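Local coordinates for calcium-regulated actin-bundling protein (Dictyostelium discoideum, PDB 4X3N) that binds calcium and actin filaments, bundles the filaments, and may contribute to the structure and reorganization of filopodia and pseudopodia during cell movement, at residues A[103-106]-A[107-110]; A[178-181]-A[182-185]; A[279-282]-A[283-286]. All coordinates share one frame; numbering follows the deposited sequence.

Contact 1 (A[103-106]-A[107-110])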
# COMPACT_ATOMS: atom_id res chain seq x y z
N TYR A 103 8.84 16.87 -2.58
CA TYR A 103 9.34 17.88 -3.48
C TYR A 103 8.84 19.27 -3.06
O TYR A 103 9.54 20.26 -3.22
CB TYR A 103 8.86 17.60 -4.89
CG TYR A 103 9.73 16.69 -5.66
CD1 TYR A 103 10.86 17.17 -6.32
CD2 TYR A 103 9.42 15.33 -5.73
CE1 TYR A 103 11.68 16.30 -7.03
CE2 TYR A 103 10.21 14.47 -6.42
CZ TYR A 103 11.35 14.94 -7.07
OH TYR A 103 12.08 14.05 -7.76
N GLU A 104 7.61 19.32 -2.55
CA GLU A 104 7.07 20.58 -2.05
C GLU A 104 7.83 21.11 -0.89
O GLU A 104 8.12 22.27 -0.84
CB GLU A 104 5.60 20.48 -1.73
CG GLU A 104 4.84 20.43 -3.05
CD GLU A 104 3.34 20.48 -2.85
OE1 GLU A 104 2.87 20.33 -1.68
OE2 GLU A 104 2.66 20.60 -3.90
N GLN A 105 8.21 20.25 0.03
CA GLN A 105 9.03 20.65 1.14
C GLN A 105 10.42 21.11 0.68
O GLN A 105 10.91 22.10 1.20
CB GLN A 105 9.07 19.57 2.22
CG GLN A 105 9.93 19.87 3.43
CD GLN A 105 9.67 21.24 4.07
OE1 GLN A 105 8.52 21.73 4.14
NE2 GLN A 105 10.75 21.86 4.57
N LEU A 106 11.02 20.46 -0.32
CA LEU A 106 12.28 20.88 -0.87
C LEU A 106 12.25 22.30 -1.38
O LEU A 106 13.18 23.08 -1.14
CB LEU A 106 12.68 20.02 -2.05
CG LEU A 106 13.47 18.75 -1.82
CD1 LEU A 106 13.79 18.11 -3.15
CD2 LEU A 106 14.74 18.96 -0.96
N CYS A 107 11.21 22.60 -2.12
CA CYS A 107 11.03 23.90 -2.73
C CYS A 107 10.81 24.93 -1.64
O CYS A 107 11.34 26.01 -1.73
CB CYS A 107 9.84 23.90 -3.69
SG CYS A 107 10.03 22.92 -5.20
N LYS A 108 10.07 24.58 -0.60
CA LYS A 108 9.79 25.55 0.44
C LYS A 108 11.08 25.87 1.19
O LYS A 108 11.38 27.03 1.49
CB LYS A 108 8.74 25.04 1.41
CG LYS A 108 8.16 26.12 2.32
CD LYS A 108 6.91 25.64 3.07
CE LYS A 108 7.28 24.67 4.18
NZ LYS A 108 6.45 24.86 5.42
N PHE A 109 11.86 24.83 1.47
CA PHE A 109 13.11 25.00 2.17
C PHE A 109 14.04 25.94 1.40
O PHE A 109 14.50 26.92 1.94
CB PHE A 109 13.80 23.68 2.39
CG PHE A 109 15.14 23.82 3.06
CD1 PHE A 109 16.27 24.15 2.33
CD2 PHE A 109 15.27 23.64 4.44
CE1 PHE A 109 17.49 24.29 2.95
CE2 PHE A 109 16.50 23.73 5.06
CZ PHE A 109 17.60 24.06 4.31
N CYS A 110 14.23 25.65 0.13
CA CYS A 110 15.14 26.40 -0.74
C CYS A 110 14.68 27.82 -1.06
O CYS A 110 15.50 28.65 -1.52
CB CYS A 110 15.31 25.66 -2.06
SG CYS A 110 16.28 24.13 -1.90
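Q105 reaches K108 and F109 one helical turn on, in the last turns of helix 96-111. The strand just before this helix, 93-95, pairs antiparallel with strand 150-152 of the calcium-binding loop. That topology is consistent with a paired EF-hand, in which this helix would leave the partner loop. The Q105 chain starts with CG anti to its own N (chi1 178°) and then bends at chi2. The bend turns the amide along the helix. OE1 of Q105 lies 3.2 Å from CE of K108, so the oxygen meets the last methylene of the lysine. The ammonium is further off, with K108 NZ 4.0 Å from Q105 OE1. The lysine bends near its end, and the two chains cross at a slant. The other branch of the amide, NE2 of Q105, stands 4.2 Å from CB of F109. The amide and the phenyl ring are steeply turned, their planes 75° apart. An alanine here is likely to leave the end of K108 freer to turn and to open a gap beside T71 and CB of F109. The backbone makes four i to i+4 hydrogen bonds. F109 N donates to Q105 O at 2.9 Å, and C110 N to L106 O at 3.1 Å. C107 N and K108 N close the turns from Y103 O and E104 O. The two cysteines fold back in the same way, with C107 SG 3.4 Å from Y103 O. The faces of the helix meet different neighbours. Y103 packs on R135, L139 and V143 of helix 132-143, which leads into the calcium loop, and C107 also touches R135. Q105 and L106 lie on T71 of helix 61-79, F109 lies on V67 and C110 on F63.

Contact 2 (A[178-181]-A[182-185])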
# COMPACT_ATOMS: atom_id res chain seq x y z
N ASP A 178 31.80 -3.43 -5.68
CA ASP A 178 31.32 -3.87 -4.39
C ASP A 178 31.93 -3.01 -3.30
O ASP A 178 33.02 -2.51 -3.41
CB ASP A 178 31.59 -5.36 -4.17
CG ASP A 178 30.66 -6.26 -5.03
OD1 ASP A 178 29.83 -5.77 -5.84
OD2 ASP A 178 30.73 -7.49 -4.86
N GLU A 179 31.14 -2.81 -2.26
CA GLU A 179 31.55 -2.04 -1.10
C GLU A 179 32.75 -2.75 -0.54
O GLU A 179 32.68 -3.95 -0.28
CB GLU A 179 30.43 -2.04 -0.04
CG GLU A 179 30.55 -0.95 1.03
CD GLU A 179 29.45 -0.99 2.04
OE1 GLU A 179 28.73 -2.00 2.09
OE2 GLU A 179 29.27 -0.04 2.83
N HIS A 180 33.83 -2.04 -0.30
CA HIS A 180 34.98 -2.67 0.34
C HIS A 180 34.70 -2.96 1.78
O HIS A 180 33.98 -2.21 2.42
CB HIS A 180 36.19 -1.77 0.27
CG HIS A 180 36.61 -1.47 -1.13
ND1 HIS A 180 36.68 -0.19 -1.64
CD2 HIS A 180 36.94 -2.30 -2.14
CE1 HIS A 180 37.07 -0.24 -2.89
NE2 HIS A 180 37.22 -1.51 -3.23
N PRO A 181 35.32 -4.01 2.32
CA PRO A 181 35.01 -4.41 3.70
C PRO A 181 35.36 -3.37 4.76
O PRO A 181 34.70 -3.33 5.81
CB PRO A 181 35.80 -5.73 3.91
CG PRO A 181 36.36 -6.12 2.59
CD PRO A 181 36.24 -4.96 1.63
N GLU A 182 36.40 -2.57 4.53
CA GLU A 182 36.77 -1.58 5.52
C GLU A 182 35.68 -0.52 5.57
O GLU A 182 35.37 0.05 6.64
CB GLU A 182 38.11 -0.93 5.22
CG GLU A 182 39.30 -1.90 5.38
CD GLU A 182 39.61 -2.74 4.11
OE1 GLU A 182 38.74 -2.89 3.18
OE2 GLU A 182 40.75 -3.24 4.05
N ILE A 183 35.10 -0.27 4.41
CA ILE A 183 34.01 0.69 4.30
C ILE A 183 32.75 0.12 4.94
O ILE A 183 32.13 0.80 5.74
CB ILE A 183 33.82 1.13 2.84
CG1 ILE A 183 35.05 1.94 2.40
CG2 ILE A 183 32.53 1.92 2.66
CD1 ILE A 183 35.06 2.37 0.95
N LYS A 184 32.42 -1.14 4.66
CA LYS A 184 31.25 -1.71 5.25
C LYS A 184 31.40 -1.67 6.75
O LYS A 184 30.47 -1.31 7.45
CB LYS A 184 31.04 -3.14 4.79
CG LYS A 184 29.76 -3.80 5.29
CD LYS A 184 29.67 -5.20 4.73
CE LYS A 184 28.36 -5.85 5.10
NZ LYS A 184 28.56 -7.30 5.40
N LYS A 185 32.57 -1.98 7.26
CA LYS A 185 32.81 -1.95 8.71
C LYS A 185 32.51 -0.61 9.30
O LYS A 185 31.87 -0.51 10.33
CB LYS A 185 34.25 -2.32 9.03
CG LYS A 185 34.44 -3.84 9.08
CD LYS A 185 35.90 -4.20 9.39
CE LYS A 185 36.13 -5.72 9.65
NZ LYS A 185 35.75 -6.58 8.50
O HOH W 1 33.19 -5.89 6.45
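H180 O receives K184 N and I183 N at the start of helix 181-211, where H180 is the N-cap and P181 opens the first turn. The tight part of the contact is here. The K184 N to H180 O bond is 2.9 Å long and lies in the carbonyl plane. The I183 N bond to the same H180 oxygen is weak, with an angle of only 120°. I183 is buried and runs alongside H180. Its CD1 comes to the edge of the imidazole, 4.0 Å from H180 ND1, while the ring itself stacks with Y255. E182 also belongs to this packed side. Its chain bends at chi2 (86°) and brings OE1 to within 3.6 Å of P181 CD. The E182 carboxylate is held from outside, by a salt bridge to K254 and a hydrogen bond to the Y255 hydroxyl.

The other side is loose and faces solvent. E179 runs extended across K184 at about a right angle, and its OE2 is 3.5 Å from K184 CA. The charge of E179 is met by R187; the K184 ammonium is well separated, NZ standing 6.3 Å from E179 OE1. K185 turns back over the first turn. One water donates to P181 O at 3.0 Å and accepts a weak bond from K185 NZ.

Contact 3 (A[279-282]-A[283-286])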
# COMPACT_ATOMS: atom_id res chain seq x y z
N MET A 279 30.59 9.17 5.20
CA MET A 279 30.86 8.64 6.54
C MET A 279 31.54 9.65 7.42
O MET A 279 31.22 9.78 8.58
CB MET A 279 31.71 7.37 6.42
CG MET A 279 30.88 6.20 5.95
SD MET A 279 31.74 4.62 6.09
CE MET A 279 33.37 5.02 5.35
N ASN A 280 32.48 10.41 6.87
CA ASN A 280 33.11 11.52 7.64
C ASN A 280 32.14 12.58 7.98
O ASN A 280 32.08 13.03 9.10
CB ASN A 280 34.34 12.06 6.91
CG ASN A 280 35.59 11.17 7.11
OD1 ASN A 280 36.27 11.29 8.09
ND2 ASN A 280 35.84 10.26 6.19
N ARG A 281 31.36 13.02 7.01
CA ARG A 281 30.29 13.95 7.34
C ARG A 281 29.36 13.52 8.46
O ARG A 281 28.95 14.31 9.33
CB ARG A 281 29.45 14.19 6.08
CG ARG A 281 28.43 15.29 6.23
CD ARG A 281 29.14 16.63 6.40
NE ARG A 281 28.16 17.70 6.51
CZ ARG A 281 27.44 17.97 7.60
NH1 ARG A 281 27.58 17.25 8.70
NH2 ARG A 281 26.54 18.98 7.58
N ASP A 282 28.99 12.26 8.41
CA ASP A 282 28.00 11.72 9.34
C ASP A 282 28.60 11.59 10.74
O ASP A 282 28.00 12.00 11.74
CB ASP A 282 27.57 10.40 8.76
CG ASP A 282 26.33 9.88 9.40
OD1 ASP A 282 25.34 10.63 9.38
OD2 ASP A 282 26.33 8.72 9.86
N LEU A 283 29.82 11.07 10.80
CA LEU A 283 30.61 11.06 12.03
C LEU A 283 30.71 12.43 12.61
O LEU A 283 30.49 12.62 13.79
CB LEU A 283 32.01 10.59 11.77
CG LEU A 283 32.96 10.52 12.96
CD1 LEU A 283 32.53 9.41 13.95
CD2 LEU A 283 34.39 10.31 12.44
N GLU A 284 31.06 13.40 11.77
CA GLU A 284 31.14 14.79 12.22
C GLU A 284 29.84 15.25 12.90
O GLU A 284 29.85 15.77 14.02
CB GLU A 284 31.51 15.64 10.99
CG GLU A 284 31.48 17.16 11.14
CD GLU A 284 31.58 17.90 9.77
OE1 GLU A 284 31.06 19.03 9.66
OE2 GLU A 284 32.15 17.38 8.77
N GLU A 285 28.71 15.04 12.23
CA GLU A 285 27.37 15.38 12.74
C GLU A 285 27.12 14.69 14.08
O GLU A 285 26.75 15.30 15.09
CB GLU A 285 26.30 14.94 11.71
CG GLU A 285 24.91 15.54 11.89
CD GLU A 285 24.93 17.03 11.74
OE1 GLU A 285 25.85 17.53 11.07
OE2 GLU A 285 24.04 17.71 12.30
N LYS A 286 27.40 13.41 14.10
CA LYS A 286 27.18 12.67 15.32
C LYS A 286 27.99 13.23 16.46
O LYS A 286 27.45 13.34 17.57
CB LYS A 286 27.44 11.17 15.10
CG LYS A 286 26.28 10.47 14.38
CD LYS A 286 26.76 9.31 13.54
CE LYS A 286 25.66 8.23 13.37
NZ LYS A 286 24.49 8.61 12.53
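R281 and E285 run alongside each other, their guanidinium and carboxylate planes 45° apart. The salt bridge between them runs from the edge of the guanidinium. R281 NH1 donates to E285 OE1 at 2.9 Å, nearly straight, and the oxygen sits in the guanidinium plane. On the glutamate the bond comes to the anti side of OE1, a little out of the carboxylate plane. Both chains bend at chi2 (66° in R281, 62° in E285), and this brings the two charged ends round to meet. E284 approaches differently. Its carboxylate is almost parallel to the guanidinium, and its OE1 lies over one face, 4.0 Å from R281 NH1. The oxygen is far from the guanidinium plane, and the attraction there is of charge only. E284 OE2 rests 3.9 Å from R281 CD.

These are i to i+3 and i to i+4 pairs along helix 273-290, whose backbone bonds run regularly from M279 O to L283 N through to D282 O to K286 N. The arginine has a second carboxylate, E62 of helix 61-79, which makes a salt bridge to NE.

On another face of the helix, D282 and K286 cross at a slant. The lysine folds back along the turn, with K286 CD 3.5 Å from D282 O. A bend at chi4 then sets K286 NZ 3.2 Å from D282 OD2, a salt bridge with a weak hydrogen bond. D282 is buried, and its other oxygen, OD1, bonds the Y65 hydroxyl. K286 NZ also bonds N194 of helix 181-211. L283 turns to helix 232-255, touching A244 and E245.

All three contacts are local, but their settings differ. Contacts 1 and 3 are partly buried and lie within single helices, 96-111 and 273-290. Contact 2 is a surface contact at a helix start. Contacts 1 and 3 both pack on helix 61-79, from places whose nearest atoms are about 11 Å apart. Contacts 2 and 3 touch, through I183 O and M279 SD, since helix 273-290 lies against helix 181-211. Contacts 1 and 2 lie on opposite sides of the chain's centre. Contact 3 joins opposite charges within its helix. Contact 1 has no salt bridge between its segments. Contact 2 has backbone bonds at the helix start, one water on its exposed side, and glutamates paired to residues beyond the segments.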